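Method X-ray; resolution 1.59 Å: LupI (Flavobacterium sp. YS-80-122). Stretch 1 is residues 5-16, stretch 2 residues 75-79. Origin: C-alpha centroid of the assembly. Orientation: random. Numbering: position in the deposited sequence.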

# COMPACT_ATOMS: atom_id res chain seq x y z
N GLN A 5 8.91 -0.81 11.61
CA GLN A 5 7.94 -1.87 11.97
C GLN A 5 6.95 -2.16 10.84
O GLN A 5 6.17 -3.18 10.93
CB GLN A 5 7.28 -1.49 13.30
CG GLN A 5 8.23 -1.72 14.47
CD GLN A 5 8.51 -3.19 14.61
OE1 GLN A 5 7.60 -3.99 14.74
NE2 GLN A 5 9.76 -3.58 14.39
N VAL A 6 6.94 -1.31 9.80
CA VAL A 6 6.00 -1.48 8.65
C VAL A 6 6.81 -1.86 7.42
O VAL A 6 6.23 -2.45 6.52
CB VAL A 6 5.23 -0.16 8.43
CG1 VAL A 6 4.31 -0.19 7.21
CG2 VAL A 6 4.46 0.26 9.65
N ALA A 7 8.12 -1.66 7.40
CA ALA A 7 8.93 -1.90 6.18
C ALA A 7 9.07 -3.39 5.94
O ALA A 7 9.04 -4.20 6.86
CB ALA A 7 10.28 -1.26 6.29
N GLY A 8 9.23 -3.74 4.69
CA GLY A 8 9.50 -5.10 4.26
C GLY A 8 8.63 -5.51 3.12
O GLY A 8 8.11 -4.64 2.38
N SER A 9 8.54 -6.82 2.93
CA SER A 9 7.80 -7.43 1.80
C SER A 9 6.28 -7.39 2.02
O SER A 9 5.79 -7.89 3.06
CB SER A 9 8.25 -8.83 1.58
OG SER A 9 7.64 -9.34 0.42
N TRP A 10 5.54 -6.83 1.08
CA TRP A 10 4.07 -6.75 1.15
C TRP A 10 3.49 -7.23 -0.16
O TRP A 10 4.00 -6.87 -1.23
CB TRP A 10 3.61 -5.34 1.45
CG TRP A 10 3.90 -4.87 2.85
CD1 TRP A 10 5.06 -4.32 3.29
CD2 TRP A 10 3.02 -4.94 3.98
NE1 TRP A 10 4.97 -4.02 4.62
CE2 TRP A 10 3.74 -4.38 5.07
CE3 TRP A 10 1.71 -5.39 4.19
CZ2 TRP A 10 3.16 -4.25 6.33
CZ3 TRP A 10 1.14 -5.24 5.44
CH2 TRP A 10 1.87 -4.69 6.49
N THR A 11 2.34 -7.88 -0.07
CA THR A 11 1.59 -8.35 -1.25
C THR A 11 0.31 -7.55 -1.35
O THR A 11 -0.43 -7.46 -0.34
CB THR A 11 1.30 -9.84 -1.13
OG1 THR A 11 2.57 -10.49 -1.01
CG2 THR A 11 0.58 -10.33 -2.36
N PHE A 12 0.11 -6.94 -2.50
CA PHE A 12 -1.05 -6.08 -2.81
C PHE A 12 -1.97 -6.84 -3.77
O PHE A 12 -1.48 -7.41 -4.75
CB PHE A 12 -0.61 -4.79 -3.48
CG PHE A 12 0.11 -3.81 -2.59
CD1 PHE A 12 1.46 -3.99 -2.29
CD2 PHE A 12 -0.53 -2.71 -2.07
CE1 PHE A 12 2.13 -3.07 -1.50
CE2 PHE A 12 0.13 -1.81 -1.25
CZ PHE A 12 1.47 -2.00 -0.99
N TYR A 13 -3.26 -6.68 -3.54
CA TYR A 13 -4.28 -7.17 -4.49
C TYR A 13 -5.61 -6.46 -4.24
O TYR A 13 -5.85 -5.98 -3.11
CB TYR A 13 -4.44 -8.68 -4.40
CG TYR A 13 -4.92 -9.23 -3.09
CD1 TYR A 13 -4.02 -9.52 -2.09
CD2 TYR A 13 -6.25 -9.45 -2.85
CE1 TYR A 13 -4.44 -10.04 -0.88
CE2 TYR A 13 -6.70 -9.95 -1.64
CZ TYR A 13 -5.78 -10.27 -0.67
OH TYR A 13 -6.18 -10.78 0.54
N VAL A 14 -6.45 -6.46 -5.24
CA VAL A 14 -7.81 -5.92 -5.10
C VAL A 14 -8.70 -7.09 -4.64
O VAL A 14 -8.67 -8.21 -5.23
CB VAL A 14 -8.33 -5.31 -6.41
CG1 VAL A 14 -9.80 -4.93 -6.31
CG2 VAL A 14 -7.52 -4.11 -6.87
N GLN A 15 -9.47 -6.85 -3.59
CA GLN A 15 -10.36 -7.88 -3.04
C GLN A 15 -11.26 -8.39 -4.16
O GLN A 15 -11.80 -7.54 -4.90
CB GLN A 15 -11.24 -7.31 -1.93
CG GLN A 15 -12.01 -8.36 -1.18
CD GLN A 15 -11.41 -8.47 0.20
OE1 GLN A 15 -11.72 -7.69 1.12
NE2 GLN A 15 -10.47 -9.38 0.33
N GLY A 16 -11.35 -9.73 -4.26
CA GLY A 16 -12.12 -10.40 -5.32
C GLY A 16 -11.23 -10.74 -6.50
O GLY A 16 -11.66 -11.52 -7.37
N ALA A 75 -2.40 -7.67 12.54
CA ALA A 75 -0.95 -7.69 12.33
C ALA A 75 -0.64 -8.01 10.87
O ALA A 75 -1.08 -9.04 10.38
CB ALA A 75 -0.34 -8.72 13.25
N GLY A 76 0.11 -7.12 10.22
CA GLY A 76 0.59 -7.38 8.86
C GLY A 76 -0.51 -7.30 7.82
O GLY A 76 -0.35 -7.91 6.78
N ARG A 77 -1.59 -6.56 8.06
CA ARG A 77 -2.64 -6.40 7.03
C ARG A 77 -3.26 -5.01 7.08
O ARG A 77 -3.69 -4.58 8.17
CB ARG A 77 -3.77 -7.42 7.23
CG ARG A 77 -4.87 -7.36 6.18
CD ARG A 77 -5.97 -8.36 6.51
NE ARG A 77 -7.04 -8.35 5.52
CZ ARG A 77 -7.14 -9.18 4.49
NH1 ARG A 77 -6.24 -10.12 4.27
NH2 ARG A 77 -8.16 -9.06 3.66
N TYR A 78 -3.30 -4.35 5.94
CA TYR A 78 -4.04 -3.08 5.76
C TYR A 78 -5.06 -3.24 4.64
O TYR A 78 -4.85 -4.03 3.73
CB TYR A 78 -3.11 -1.93 5.39
CG TYR A 78 -2.05 -1.57 6.38
CD1 TYR A 78 -0.80 -2.13 6.30
CD2 TYR A 78 -2.29 -0.61 7.34
CE1 TYR A 78 0.21 -1.76 7.18
CE2 TYR A 78 -1.31 -0.25 8.24
CZ TYR A 78 -0.05 -0.83 8.15
OH TYR A 78 0.96 -0.52 9.01
N GLU A 79 -6.16 -2.49 4.73
CA GLU A 79 -7.20 -2.46 3.67
C GLU A 79 -7.63 -1.02 3.40
O GLU A 79 -7.85 -0.30 4.36
CB GLU A 79 -8.41 -3.27 4.11
CG GLU A 79 -8.12 -4.74 4.18
CD GLU A 79 -9.27 -5.52 4.77
OE1 GLU A 79 -10.31 -4.89 5.05
OE2 GLU A 79 -9.09 -6.72 5.04

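Side chains make most of the contact, and the indole of Trp10 also meets the backbone of stretch 2; no hydrogen bond passes between the stretches. Strand 8-14 and strand 77-79 run in broadly the same direction, their axes inclined by 34° and no closer than 9.3 Å. At that spacing the backbones cannot pair as neighbours in a sheet, so the gap is spanned chiefly by large side chains, and the contact buries a modest 284 Å² in all.

Trp10 and Tyr78 have the largest areas covered by the other stretch, 73 and 64 Å². Both direct their CA-to-CB bonds toward the opposing stretch, and both adopt the m rotamer at chi1. Their rings meet where Trp10 CH2 lies 3.4 Å from Tyr78 CE1, near the plane of the tyrosine ring. The six-membered ring of Trp10 and the ring of Tyr78 have centroids 5.4 Å apart and planes at 45°, an oblique arrangement. Large, flat side chains suit this place because each reaches far from its own strand. Val6 adds a compact, branched apolar group beside the tyrosine: its CG1 is 4.4 Å from Tyr78 CE1, and its CG2 is 3.6 Å from Tyr78 OH.

The indole also packs against backbone. Trp10 CZ3 approaches Gly76 O to 3.3 Å and Arg77 N to 4.0 Å, the latter near the plane of the ring. Gly76 has a positive phi of 72°, a conformation that by itself favours glycine.

The hydrogen bonds and the salt bridge all lie within one stretch or the other. Trp10 NE1 donates a hydrogen bond to Val6 O at 2.8 Å, satisfying the indole's one polar atom while its six-membered ring packs against the other stretch. In stretch 2, Arg77 and Glu79 form a salt bridge: Arg77 NE lies 2.7 Å from Glu79 OE2, and Arg77 NH2 donates to the same oxygen at 2.9 Å. Two residues apart on an extended strand, their side chains can meet alongside it, and the carboxylate offsets the charge of the guanidinium.

Arg77 then reaches across by its length. Its CA-to-CB bond points away from stretch 1, yet the extended chain, t at chi1 and chi2 with chi3 at -179°, brings its end nearer. Arg77 NH1 lies 3.8 Å from Tyr13 OH, and Arg77 NH2 lies 4.1 Å from Gln15 NE2, which sits near the guanidinium plane. The CA-to-CB bond of Tyr13 points sideways, but its long side chain carries the hydroxyl nearer to stretch 2. That of exposed Gln15 points toward stretch 2, where a polar, uncharged amide can lie beside the guanidinium. These are packing contacts; Tyr13 OH finds its hydrogen bonding elsewhere in the structure.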